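Local structure of aspartate semialdehyde dehydrogenase (Francisella tularensis subsp. tularensis, 4WOJ) at residues B[41-46]-B[62-67]; B[182-187]-B[221-226]; B[273-278]-B[349-354]; B[281-286]-B[341-346]. The protein probably catalyses the NADPH-dependent reductive dephosphorylation of L-aspartyl-4-phosphate to L-aspartate semialdehyde, on the route to lysine, methionine and threonine. All blocks are in the same frame, centred on the assembly; numbering follows the deposited sequence.

Contact 1: B[41-46]-B[62-67]; sequences FSTSQV and DAYSID
Phe41 and Ala63 stand against each other with CB 4.4 Å from CB. In Phe41, chi1 of -72° puts CG anti to the carbonyl carbon; the ring then presents its CD2 edge to Asp62 O, 3.3 Å away and near the ring plane. Ala63 CB also touches Thr43 OG1 at 3.5 Å. The Thr43 and Tyr64 side chains cross obliquely, and the methyl CG2 of Thr43 meets the Tyr64 ring in its plane, 3.4 Å from CE2. Val46 reaches back from the loop, its CG1 resting 3.5 Å from Asp62 N. Between these side chains runs one backbone bond, Ala63 N to Ser42 O, 2.6 Å long. The Asp62 carboxylate serves its own segment: OD1 accepts from Tyr64 N at 3.1 Å, met from above the carboxylate plane, an Asx turn that bends the chain just before Ser65, the N-cap of helix 66-70, whose OG bonds Gln68 N. Ser42 OG is held by Arg16, and Tyr64 makes an edge-to-face ring contact with Tyr83. Ser42 and Asp62 form a parallel bridge that adds the short strand 61-62 as the outermost strand of the chain's parallel sheet, next to strand 36-42, as expected of the Rossmann-type NAD-binding domain.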
loop_
_atom_site.group_PDB
_atom_site.type_symbol
_atom_site.label_atom_id
_atom_site.label_comp_id
_atom_site.label_asym_id
_atom_site.label_seq_id
_atom_site.Cartn_x
_atom_site.Cartn_y
_atom_site.Cartn_z
ATOM N N PHE B 41 -34.155 -9.442 12.573
ATOM C CA PHE B 41 -34.315 -10.610 11.725
ATOM C C PHE B 41 -33.098 -11.487 11.699
ATOM O O PHE B 41 -31.967 -11.046 11.916
ATOM C CB PHE B 41 -34.654 -10.200 10.316
ATOM C CG PHE B 41 -36.034 -9.689 10.182
ATOM C CD1 PHE B 41 -36.297 -8.344 10.309
ATOM C CD2 PHE B 41 -37.088 -10.567 9.969
ATOM C CE1 PHE B 41 -37.590 -7.871 10.174
ATOM C CE2 PHE B 41 -38.384 -10.105 9.848
ATOM C CZ PHE B 41 -38.635 -8.751 9.950
ATOM N N SER B 42 -33.345 -12.761 11.446
ATOM C CA SER B 42 -32.303 -13.742 11.620
ATOM C C SER B 42 -32.515 -14.888 10.675
ATOM O O SER B 42 -33.584 -15.049 10.077
ATOM C CB SER B 42 -32.274 -14.239 13.068
ATOM O OG SER B 42 -30.977 -14.670 13.410
ATOM N N THR B 43 -31.454 -15.652 10.509
ATOM C CA THR B 43 -31.530 -16.876 9.734
ATOM C C THR B 43 -31.136 -18.079 10.553
ATOM O O THR B 43 -30.769 -19.092 9.997
ATOM C CB THR B 43 -30.619 -16.816 8.487
ATOM O OG1 THR B 43 -30.830 -15.567 7.807
ATOM C CG2 THR B 43 -30.914 -17.985 7.542
ATOM N N SER B 44 -31.188 -18.003 11.869
ATOM C CA SER B 44 -30.961 -19.235 12.617
ATOM C C SER B 44 -31.846 -19.365 13.822
ATOM O O SER B 44 -32.755 -20.188 13.835
ATOM C CB SER B 44 -29.482 -19.428 12.997
ATOM O OG SER B 44 -29.045 -18.568 14.034
ATOM N N GLN B 45 -31.581 -18.569 14.841
ATOM C CA GLN B 45 -32.236 -18.760 16.121
ATOM C C GLN B 45 -33.563 -18.045 16.147
ATOM O O GLN B 45 -33.813 -17.217 17.032
ATOM C CB GLN B 45 -31.347 -18.222 17.251
ATOM C CG GLN B 45 -30.237 -19.172 17.677
ATOM C CD GLN B 45 -30.769 -20.398 18.421
ATOM O OE1 GLN B 45 -31.979 -20.578 18.563
ATOM N NE2 GLN B 45 -29.863 -21.243 18.899
ATOM N N VAL B 46 -34.417 -18.348 15.180
ATOM C CA VAL B 46 -35.666 -17.638 15.094
ATOM C C VAL B 46 -36.543 -18.055 16.258
ATOM O O VAL B 46 -36.515 -19.194 16.682
ATOM C CB VAL B 46 -36.402 -17.864 13.767
ATOM C CG1 VAL B 46 -37.422 -16.759 13.569
ATOM C CG2 VAL B 46 -35.412 -17.889 12.620
ATOM N N ASP B 62 -37.866 -14.259 11.191
ATOM C CA ASP B 62 -37.209 -14.983 10.088
ATOM C C ASP B 62 -36.823 -14.044 8.931
ATOM O O ASP B 62 -37.677 -13.350 8.361
ATOM C CB ASP B 62 -38.152 -16.099 9.596
ATOM C CG ASP B 62 -37.557 -16.985 8.483
ATOM O OD1 ASP B 62 -36.353 -16.885 8.122
ATOM O OD2 ASP B 62 -38.340 -17.819 7.976
ATOM N N ALA B 63 -35.525 -14.028 8.612
ATOM C CA ALA B 63 -34.980 -13.173 7.546
ATOM C C ALA B 63 -35.651 -13.458 6.211
ATOM O O ALA B 63 -35.937 -12.545 5.445
ATOM C CB ALA B 63 -33.478 -13.366 7.435
ATOM N N TYR B 64 -35.914 -14.734 5.961
ATOM C CA TYR B 64 -36.492 -15.200 4.692
ATOM C C TYR B 64 -38.017 -15.241 4.674
ATOM O O TYR B 64 -38.628 -15.483 3.629
ATOM C CB TYR B 64 -35.908 -16.564 4.317
ATOM C CG TYR B 64 -34.439 -16.455 4.001
ATOM C CD1 TYR B 64 -34.006 -15.981 2.759
ATOM C CD2 TYR B 64 -33.481 -16.766 4.959
ATOM C CE1 TYR B 64 -32.656 -15.838 2.485
ATOM C CE2 TYR B 64 -32.136 -16.636 4.690
ATOM C CZ TYR B 64 -31.724 -16.175 3.460
ATOM O OH TYR B 64 -30.369 -16.055 3.212
ATOM N N SER B 65 -38.646 -15.005 5.816
ATOM C CA SER B 65 -40.103 -14.942 5.816
ATOM C C SER B 65 -40.512 -13.638 5.185
ATOM O O SER B 65 -40.217 -12.566 5.721
ATOM C CB SER B 65 -40.709 -15.033 7.207
ATOM O OG SER B 65 -42.015 -14.475 7.194
ATOM N N ILE B 66 -41.225 -13.752 4.075
ATOM C CA ILE B 66 -41.669 -12.602 3.285
ATOM C C ILE B 66 -42.841 -11.853 3.927
ATOM O O ILE B 66 -43.085 -10.684 3.623
ATOM C CB ILE B 66 -42.086 -13.051 1.870
ATOM C CG1 ILE B 66 -40.905 -13.723 1.158
ATOM C CG2 ILE B 66 -42.628 -11.878 1.056
ATOM C CD1 ILE B 66 -39.690 -12.828 0.969
ATOM N N ASP B 67 -43.582 -12.534 4.788
ATOM C CA ASP B 67 -44.741 -11.911 5.426
ATOM C C ASP B 67 -44.280 -10.984 6.525
ATOM O O ASP B 67 -44.745 -9.870 6.638
ATOM C CB ASP B 67 -45.698 -12.962 6.010
ATOM C CG ASP B 67 -46.764 -13.400 5.020
ATOM O OD1 ASP B 67 -46.442 -13.551 3.818
ATOM O OD2 ASP B 67 -47.923 -13.599 5.453
#

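Contact 2: B[182-187]-B[221-226]; sequences LQQTSL and VQTLAY
Gln184 reaches from helix 175-191 to the loop at Leu224 and Ala225, and its amide carries the hydrogen bonding. OE1 accepts from Leu224 N at 3.0 Å, the N-H...O angle being 143° and the donor tilted 34° from the amide carbonyl plane. A second, weak bond reaches the same OE1 from Ala225 N at 3.4 Å, so two successive backbone N-H groups converge on one oxygen. The side chain runs extended beyond CG, CD lying anti to CA (chi2 164°). The other end of the amide is also taken: NE2 bonds Pro216 O and Thr220 OG1. The remaining touches are van der Waals. Gln184 and Thr223 run alongside each other with opposite senses, the methyl CG2 of Thr223 lying 3.5 Å from OE1, and Gln184 CB lies 4.2 Å from Ala225 CB. At the next residue of the helix, Thr185 OG1 meets Ala225 CB at 3.5 Å, while its polar bond goes back along the helix to Leu181 O. Thr185 also packs on Thr185 of the second subunit, which places this helix at the dimer interface. With oxygen facing N-H donors and nitrogen facing oxygen acceptors, the buried amide has its rotation fixed, and a loop without regular secondary structure is tied to the helix mainly through this one side chain.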
loop_
_atom_site.group_PDB
_atom_site.type_symbol
_atom_site.label_atom_id
_atom_site.label_comp_id
_atom_site.label_asym_id
_atom_site.label_seq_id
_atom_site.Cartn_x
_atom_site.Cartn_y
_atom_site.Cartn_z
ATOM N N LEU B 182 -5.535 -13.135 10.838
ATOM C CA LEU B 182 -4.979 -13.227 12.215
ATOM C C LEU B 182 -4.331 -14.571 12.412
ATOM O O LEU B 182 -3.274 -14.675 12.976
ATOM C CB LEU B 182 -6.031 -13.002 13.288
ATOM C CG LEU B 182 -6.632 -11.594 13.359
ATOM C CD1 LEU B 182 -7.852 -11.588 14.260
ATOM C CD2 LEU B 182 -5.593 -10.583 13.813
ATOM N N GLN B 183 -4.949 -15.598 11.875
ATOM C CA GLN B 183 -4.441 -16.948 12.062
ATOM C C GLN B 183 -3.174 -17.248 11.250
ATOM O O GLN B 183 -2.200 -17.805 11.765
ATOM C CB GLN B 183 -5.551 -17.929 11.749
ATOM C CG GLN B 183 -5.072 -19.318 11.460
ATOM C CD GLN B 183 -6.095 -20.298 11.913
ATOM O OE1 GLN B 183 -7.206 -20.317 11.393
ATOM N NE2 GLN B 183 -5.743 -21.098 12.936
ATOM N N GLN B 184 -3.183 -16.899 9.976
ATOM C CA GLN B 184 -1.949 -16.982 9.177
ATOM C C GLN B 184 -0.793 -16.401 9.979
ATOM O O GLN B 184 0.222 -17.028 10.159
ATOM C CB GLN B 184 -2.083 -16.219 7.866
ATOM C CG GLN B 184 -3.063 -16.832 6.892
ATOM C CD GLN B 184 -3.466 -15.857 5.789
ATOM O OE1 GLN B 184 -2.928 -14.739 5.717
ATOM N NE2 GLN B 184 -4.437 -16.269 4.924
ATOM N N THR B 185 -0.989 -15.194 10.477
ATOM C CA THR B 185 0.051 -14.451 11.199
ATOM C C THR B 185 0.482 -15.150 12.496
ATOM O O THR B 185 1.641 -15.101 12.907
ATOM C CB THR B 185 -0.478 -13.048 11.543
ATOM O OG1 THR B 185 -1.183 -12.541 10.414
ATOM C CG2 THR B 185 0.628 -12.112 11.906
ATOM N N SER B 186 -0.483 -15.787 13.134
ATOM C CA SER B 186 -0.237 -16.523 14.370
ATOM C C SER B 186 0.664 -17.701 14.113
ATOM O O SER B 186 1.702 -17.849 14.758
ATOM C CB SER B 186 -1.543 -17.003 14.986
ATOM O OG SER B 186 -1.280 -18.004 15.966
ATOM N N LEU B 187 0.271 -18.516 13.145
ATOM C CA LEU B 187 1.037 -19.716 12.779
ATOM C C LEU B 187 2.461 -19.426 12.309
ATOM O O LEU B 187 3.419 -20.050 12.788
ATOM C CB LEU B 187 0.308 -20.489 11.694
ATOM C CG LEU B 187 -1.080 -21.019 12.093
ATOM C CD1 LEU B 187 -1.828 -21.527 10.868
ATOM C CD2 LEU B 187 -0.951 -22.118 13.150
ATOM N N VAL B 221 -7.318 -16.516 -0.481
ATOM C CA VAL B 221 -6.833 -17.121 -1.727
ATOM C C VAL B 221 -5.332 -17.402 -1.695
ATOM O O VAL B 221 -4.893 -18.499 -2.066
ATOM C CB VAL B 221 -7.189 -16.245 -2.943
ATOM C CG1 VAL B 221 -6.994 -17.032 -4.233
ATOM C CG2 VAL B 221 -8.622 -15.767 -2.853
ATOM N N GLN B 222 -4.555 -16.398 -1.258
ATOM C CA GLN B 222 -3.139 -16.567 -0.904
ATOM C C GLN B 222 -2.930 -16.015 0.477
ATOM O O GLN B 222 -3.771 -15.332 1.015
ATOM C CB GLN B 222 -2.223 -15.847 -1.885
ATOM C CG GLN B 222 -2.456 -16.195 -3.359
ATOM C CD GLN B 222 -1.846 -17.532 -3.792
ATOM O OE1 GLN B 222 -1.125 -18.205 -3.038
ATOM N NE2 GLN B 222 -2.139 -17.918 -5.023
ATOM N N THR B 223 -1.800 -16.322 1.067
ATOM C CA THR B 223 -1.495 -15.752 2.350
ATOM C C THR B 223 -1.360 -14.216 2.252
ATOM O O THR B 223 -0.591 -13.705 1.444
ATOM C CB THR B 223 -0.207 -16.362 2.910
ATOM O OG1 THR B 223 -0.391 -17.772 3.100
ATOM C CG2 THR B 223 0.127 -15.716 4.219
ATOM N N LEU B 224 -2.102 -13.496 3.092
ATOM C CA LEU B 224 -2.037 -12.027 3.151
ATOM C C LEU B 224 -0.963 -11.537 4.127
ATOM O O LEU B 224 -0.379 -10.467 3.943
ATOM C CB LEU B 224 -3.418 -11.464 3.522
ATOM C CG LEU B 224 -3.606 -9.953 3.686
ATOM C CD1 LEU B 224 -3.104 -9.214 2.463
ATOM C CD2 LEU B 224 -5.065 -9.601 3.957
ATOM N N ALA B 225 -0.665 -12.328 5.148
ATOM C CA ALA B 225 0.353 -11.917 6.134
ATOM C C ALA B 225 1.736 -11.780 5.478
ATOM O O ALA B 225 2.139 -12.643 4.704
ATOM C CB ALA B 225 0.427 -12.904 7.303
ATOM N N TYR B 226 2.449 -10.713 5.836
ATOM C CA TYR B 226 3.714 -10.329 5.193
ATOM C C TYR B 226 3.563 -10.301 3.686
ATOM O O TYR B 226 4.482 -10.645 2.939
ATOM C CB TYR B 226 4.854 -11.262 5.586
ATOM C CG TYR B 226 5.092 -11.324 7.090
ATOM C CD1 TYR B 226 5.594 -10.231 7.790
ATOM C CD2 TYR B 226 4.820 -12.485 7.800
ATOM C CE1 TYR B 226 5.794 -10.293 9.162
ATOM C CE2 TYR B 226 5.036 -12.563 9.157
ATOM C CZ TYR B 226 5.515 -11.471 9.842
ATOM O OH TYR B 226 5.721 -11.586 11.204
#

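Contact 3: B[273-278]-B[349-354]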
loop_
_atom_site.group_PDB
_atom_site.type_symbol
_atom_site.label_atom_id
_atom_site.label_comp_id
_atom_site.label_asym_id
_atom_site.label_seq_id
_atom_site.Cartn_x
_atom_site.Cartn_y
_atom_site.Cartn_z
ATOM N N LEU B 273 -6.334 -4.351 9.453
ATOM C CA LEU B 273 -7.549 -4.923 9.937
ATOM C C LEU B 273 -8.841 -4.163 9.596
ATOM O O LEU B 273 -9.755 -4.807 9.089
ATOM C CB LEU B 273 -7.411 -5.183 11.412
ATOM C CG LEU B 273 -6.362 -6.264 11.794
ATOM C CD1 LEU B 273 -6.124 -6.293 13.306
ATOM C CD2 LEU B 273 -6.712 -7.670 11.317
ATOM N N ARG B 274 -8.969 -2.862 9.875
ATOM C CA ARG B 274 -10.246 -2.181 9.593
ATOM C C ARG B 274 -10.193 -0.788 8.999
ATOM O O ARG B 274 -11.233 -0.218 8.704
ATOM C CB ARG B 274 -11.181 -2.163 10.804
ATOM C CG ARG B 274 -10.526 -1.938 12.149
ATOM C CD ARG B 274 -11.564 -1.798 13.242
ATOM N NE ARG B 274 -12.638 -0.864 12.959
ATOM C CZ ARG B 274 -13.752 -0.755 13.689
ATOM N NH1 ARG B 274 -13.942 -1.547 14.762
ATOM N NH2 ARG B 274 -14.691 0.149 13.361
ATOM N N SER B 275 -9.005 -0.276 8.738
ATOM C CA SER B 275 -8.888 1.010 8.141
ATOM C C SER B 275 -8.337 0.972 6.705
ATOM O O SER B 275 -7.331 0.314 6.455
ATOM C CB SER B 275 -8.030 1.882 9.016
ATOM O OG SER B 275 -8.838 2.450 10.016
ATOM N N HIS B 276 -9.046 1.619 5.765
ATOM C CA HIS B 276 -8.558 1.716 4.383
ATOM C C HIS B 276 -7.727 2.936 4.252
ATOM O O HIS B 276 -8.128 3.983 4.728
ATOM C CB HIS B 276 -9.669 1.762 3.361
ATOM C CG HIS B 276 -10.395 0.458 3.215
ATOM N ND1 HIS B 276 -9.965 -0.702 3.812
ATOM C CD2 HIS B 276 -11.520 0.133 2.540
ATOM C CE1 HIS B 276 -10.792 -1.685 3.515
ATOM N NE2 HIS B 276 -11.748 -1.203 2.749
ATOM N N SER B 277 -6.549 2.772 3.665
ATOM C CA SER B 277 -5.714 3.882 3.368
ATOM C C SER B 277 -5.656 4.091 1.847
ATOM O O SER B 277 -5.915 3.188 1.058
ATOM C CB SER B 277 -4.322 3.721 3.941
ATOM O OG SER B 277 -4.360 3.299 5.276
ATOM N N GLN B 278 -5.324 5.303 1.459
ATOM C CA GLN B 278 -5.368 5.717 0.058
ATOM C C GLN B 278 -4.393 6.838 -0.176
ATOM O O GLN B 278 -4.501 7.873 0.456
ATOM C CB GLN B 278 -6.771 6.248 -0.306
ATOM C CG GLN B 278 -7.795 5.174 -0.565
ATOM C CD GLN B 278 -9.145 5.664 -1.001
ATOM O OE1 GLN B 278 -10.018 5.895 -0.197
ATOM N NE2 GLN B 278 -9.349 5.733 -2.306
ATOM N N VAL B 349 -6.706 8.143 5.379
ATOM C CA VAL B 349 -7.022 6.929 6.088
ATOM C C VAL B 349 -8.371 7.106 6.783
ATOM O O VAL B 349 -8.617 8.136 7.417
ATOM C CB VAL B 349 -6.004 6.641 7.193
ATOM C CG1 VAL B 349 -6.310 5.314 7.894
ATOM C CG2 VAL B 349 -4.592 6.633 6.634
ATOM N N GLY B 350 -9.235 6.096 6.661
ATOM C CA GLY B 350 -10.495 6.040 7.411
ATOM C C GLY B 350 -10.978 4.643 7.650
ATOM O O GLY B 350 -10.467 3.688 7.064
ATOM N N ASP B 351 -11.964 4.510 8.530
ATOM C CA ASP B 351 -12.383 3.214 9.060
ATOM C C ASP B 351 -13.394 2.548 8.161
ATOM O O ASP B 351 -14.468 3.091 7.930
ATOM C CB ASP B 351 -13.023 3.386 10.426
ATOM C CG ASP B 351 -13.335 2.056 11.088
ATOM O OD1 ASP B 351 -14.392 1.457 10.802
ATOM O OD2 ASP B 351 -12.466 1.590 11.839
ATOM N N GLN B 352 -13.078 1.359 7.686
ATOM C CA GLN B 352 -13.912 0.683 6.710
ATOM C C GLN B 352 -15.304 0.412 7.202
ATOM O O GLN B 352 -16.266 0.553 6.449
ATOM C CB GLN B 352 -13.259 -0.633 6.274
ATOM C CG GLN B 352 -13.974 -1.338 5.148
ATOM C CD GLN B 352 -14.880 -2.440 5.625
ATOM O OE1 GLN B 352 -14.485 -3.265 6.445
ATOM N NE2 GLN B 352 -16.108 -2.482 5.095
ATOM N N LEU B 353 -15.402 -0.009 8.460
ATOM C CA LEU B 353 -16.660 -0.439 9.054
ATOM C C LEU B 353 -17.624 0.680 9.355
ATOM O O LEU B 353 -18.821 0.498 9.306
ATOM C CB LEU B 353 -16.362 -1.239 10.307
ATOM C CG LEU B 353 -15.682 -2.573 9.968
ATOM C CD1 LEU B 353 -15.207 -3.310 11.192
ATOM C CD2 LEU B 353 -16.615 -3.492 9.199
ATOM N N LEU B 354 -17.114 1.859 9.649
ATOM C CA LEU B 354 -17.948 2.979 10.047
ATOM C C LEU B 354 -18.285 3.858 8.821
ATOM O O LEU B 354 -19.276 3.665 8.139
ATOM C CB LEU B 354 -17.201 3.814 11.083
ATOM C CG LEU B 354 -16.966 3.212 12.446
ATOM C CD1 LEU B 354 -15.940 3.968 13.257
ATOM C CD2 LEU B 354 -18.260 3.142 13.239
#
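The Arg274 guanidinium carries Leu353 CD1 on one face, 3.8 Å above its centre, while Asp351 and Leu354 CG line its edge. Asp351 is gripped side-on: Arg274 NE reaches OD2 at 2.7 Å on its syn lone pair, and NH2 reaches OD1 at 2.9 Å, a salt bridge in which the guanidinium and carboxylate planes are 56° apart. OD1 also accepts Leu354 N on its anti lone pair, a capping bond at the turn into helix 354-369, and OD2 a bond from Gly325 N. The His276 ring has Gln352 CB over one face, 3.9 Å from the centroid, a CH-pi contact. Gln352 CG comes 3.3 Å from His276 NE2. His276 is the predicted proton acceptor, and its side chain lies about 4 Å from that of Cys141, the predicted acyl-thioester residue. Beneath the side chains the strands are antiparallel: His276 and Gly350 exchange two backbone bonds, and Gln352 N gives Arg274 O a third of 2.6 Å. Ser275, Ser277, Val349 and Asp351 share one face of the sheet, against helix 320-323. His276 projects from the other onto helix 141-149, while Leu353 and Leu354 pack on helix 18-30.

Contact 4: B[281-286]-B[341-346]; sequences TVKLRQ and DDIFHC
Thr281 OG1 takes His345 ND1 at 3.2 Å, with the oxygen close to the imidazole plane, and the same hydroxyl is hydrogen-bonded to Asn163 of the second subunit. Ser337 bonds NE2 at the far side of the imidazole, so both ring nitrogens have partners and the ring rotation is defined. The methyl CG2 of Thr281 meets Ile343 CG2 at 3.4 Å, where the two side chains meet at a slant. Further along the same face Lys283 runs out extended and then bends at its last torsion (chi4 77°), which turns NZ back to Asp342 OD1 at 3.2 Å. In this salt bridge NZ comes to OD1 on the syn side, out of the carboxylate plane. A water lies within bonding distance of both the other carboxylate oxygen, OD2, and Leu284 O. Across the opposite face, Val282 and Phe344 lie side by side and point the same way, Phe344 with CG between its backbone N and carbonyl carbon (chi1 81°); Val282 CB is 3.6 Å from Phe344 CE1. Leu284 CD2 touches CE1 at the ring edge, and Ile293 and Ile297 of helix 290-298 cover this side. Val282 and Phe344 exchange two backbone bonds, the one from Val282 N being almost straight at 176°, and Leu284 N bonds Asp342 O at 2.9 Å. These are the rungs of a regular antiparallel ladder, central in the mixed sheet of the dimerisation domain, with one face turned to the helix and the other reaching the partner subunit.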
loop_
_atom_site.group_PDB
_atom_site.type_symbol
_atom_site.label_atom_id
_atom_site.label_comp_id
_atom_site.label_asym_id
_atom_site.label_seq_id
_atom_site.Cartn_x
_atom_site.Cartn_y
_atom_site.Cartn_z
ATOM N N THR B 281 -3.779 11.124 -5.983
ATOM C CA THR B 281 -3.161 12.119 -6.856
ATOM C C THR B 281 -4.301 12.766 -7.595
ATOM O O THR B 281 -5.024 12.121 -8.343
ATOM C CB THR B 281 -2.148 11.475 -7.790
ATOM O OG1 THR B 281 -1.159 10.778 -7.003
ATOM C CG2 THR B 281 -1.445 12.514 -8.636
ATOM N N VAL B 282 -4.516 14.035 -7.306
ATOM C CA VAL B 282 -5.736 14.726 -7.723
ATOM C C VAL B 282 -5.368 15.849 -8.674
ATOM O O VAL B 282 -4.506 16.687 -8.327
ATOM C CB VAL B 282 -6.486 15.342 -6.549
ATOM C CG1 VAL B 282 -7.806 15.897 -7.013
ATOM C CG2 VAL B 282 -6.742 14.296 -5.452
ATOM N N LYS B 283 -5.990 15.847 -9.865
ATOM C CA LYS B 283 -5.802 16.935 -10.824
ATOM C C LYS B 283 -6.959 17.890 -10.627
ATOM O O LYS B 283 -8.105 17.481 -10.611
ATOM C CB LYS B 283 -5.795 16.432 -12.244
ATOM C CG LYS B 283 -5.539 17.530 -13.259
ATOM C CD LYS B 283 -5.563 16.990 -14.670
ATOM C CE LYS B 283 -4.889 17.936 -15.629
ATOM N NZ LYS B 283 -3.409 17.844 -15.512
ATOM N N LEU B 284 -6.635 19.166 -10.451
ATOM C CA LEU B 284 -7.638 20.208 -10.223
ATOM C C LEU B 284 -8.101 20.877 -11.509
ATOM O O LEU B 284 -7.431 20.808 -12.525
ATOM C CB LEU B 284 -7.084 21.259 -9.244
ATOM C CG LEU B 284 -6.819 20.767 -7.801
ATOM C CD1 LEU B 284 -6.174 21.858 -6.992
ATOM C CD2 LEU B 284 -8.088 20.303 -7.112
ATOM N N ARG B 285 -9.245 21.532 -11.467
ATOM C CA ARG B 285 -9.691 22.305 -12.629
ATOM C C ARG B 285 -8.994 23.664 -12.710
ATOM O O ARG B 285 -9.021 24.300 -13.741
ATOM C CB ARG B 285 -11.199 22.544 -12.605
ATOM C CG ARG B 285 -12.032 21.294 -12.659
ATOM C CD ARG B 285 -13.449 21.610 -13.086
ATOM N NE ARG B 285 -14.389 20.572 -12.656
ATOM C CZ ARG B 285 -14.519 19.386 -13.235
ATOM N NH1 ARG B 285 -13.758 19.049 -14.280
ATOM N NH2 ARG B 285 -15.426 18.531 -12.774
ATOM N N GLN B 286 -8.425 24.108 -11.603
ATOM C CA GLN B 286 -7.766 25.397 -11.472
ATOM C C GLN B 286 -6.534 25.205 -10.639
ATOM O O GLN B 286 -6.539 24.406 -9.706
ATOM C CB GLN B 286 -8.618 26.341 -10.644
ATOM C CG GLN B 286 -9.784 27.016 -11.344
ATOM C CD GLN B 286 -10.832 27.483 -10.351
ATOM O OE1 GLN B 286 -10.517 27.788 -9.194
ATOM N NE2 GLN B 286 -12.086 27.527 -10.787
ATOM N N ASP B 341 1.422 21.658 -12.668
ATOM C CA ASP B 341 1.097 22.784 -11.772
ATOM C C ASP B 341 -0.292 22.667 -11.127
ATOM O O ASP B 341 -0.544 23.319 -10.132
ATOM C CB ASP B 341 1.246 24.132 -12.501
ATOM C CG ASP B 341 0.474 24.184 -13.823
ATOM O OD1 ASP B 341 0.345 23.128 -14.491
ATOM O OD2 ASP B 341 0.011 25.288 -14.211
ATOM N N ASP B 342 -1.183 21.859 -11.708
ATOM C CA ASP B 342 -2.536 21.668 -11.174
ATOM C C ASP B 342 -2.780 20.343 -10.401
ATOM O O ASP B 342 -3.890 20.041 -10.017
ATOM C CB ASP B 342 -3.585 21.854 -12.277
ATOM C CG ASP B 342 -3.317 21.021 -13.518
ATOM O OD1 ASP B 342 -2.463 20.126 -13.449
ATOM O OD2 ASP B 342 -3.987 21.259 -14.575
ATOM N N ILE B 343 -1.743 19.555 -10.177
ATOM C CA ILE B 343 -1.918 18.270 -9.516
ATOM C C ILE B 343 -1.401 18.381 -8.116
ATOM O O ILE B 343 -0.373 18.962 -7.903
ATOM C CB ILE B 343 -1.190 17.132 -10.274
ATOM C CG1 ILE B 343 -1.841 16.951 -11.653
ATOM C CG2 ILE B 343 -1.205 15.847 -9.451
ATOM C CD1 ILE B 343 -1.130 15.968 -12.549
ATOM N N PHE B 344 -2.137 17.873 -7.153
ATOM C CA PHE B 344 -1.575 17.697 -5.783
ATOM C C PHE B 344 -1.677 16.261 -5.336
ATOM O O PHE B 344 -2.418 15.477 -5.898
ATOM C CB PHE B 344 -2.214 18.628 -4.747
ATOM C CG PHE B 344 -3.537 18.155 -4.216
ATOM C CD1 PHE B 344 -4.714 18.485 -4.865
ATOM C CD2 PHE B 344 -3.619 17.497 -2.988
ATOM C CE1 PHE B 344 -5.939 18.093 -4.371
ATOM C CE2 PHE B 344 -4.838 17.089 -2.502
ATOM C CZ PHE B 344 -6.003 17.372 -3.195
ATOM N N HIS B 345 -0.868 15.932 -4.343
ATOM C CA HIS B 345 -0.885 14.607 -3.691
ATOM C C HIS B 345 -1.296 14.722 -2.251
ATOM O O HIS B 345 -1.022 15.733 -1.602
ATOM C CB HIS B 345 0.511 14.008 -3.689
ATOM C CG HIS B 345 1.168 14.000 -5.034
ATOM N ND1 HIS B 345 0.946 13.013 -5.971
ATOM C CD2 HIS B 345 2.052 14.857 -5.598
ATOM C CE1 HIS B 345 1.668 13.255 -7.045
ATOM N NE2 HIS B 345 2.358 14.360 -6.837
ATOM N N CYS B 346 -1.916 13.664 -1.735
ATOM C CA CYS B 346 -2.207 13.533 -0.334
ATOM C C CYS B 346 -2.409 12.074 -0.080
ATOM O O CYS B 346 -2.423 11.311 -1.018
ATOM C CB CYS B 346 -3.448 14.314 0.089
ATOM S SG CYS B 346 -4.957 13.913 -0.788
HETATM O O HOH W 1 -6.516 21.443 -15.183
#

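Contact 1 belongs to the NAD-binding domain and comes first along the chain. Contact 2 follows in the dimerisation domain, then 273-278 and 349-354 of contact 3 bracket both segments of contact 4. Contacts 3 and 4 sit on the same two strands, 275-284 and 343-351, neighbours in the mixed sheet, with centres 23 Å apart: contact 3 lies at the end bearing the predicted active-site His276, contact 4 at the other. Contact 2 touches contact 3 where Leu182 CD2 meets Leu273 CD2 at 4.0 Å. All three touch the second subunit. Contact 1 lies apart, its centre about 50 Å from that of contact 4, whereas contact 3 packs against helix 18-30 of the NAD-binding domain.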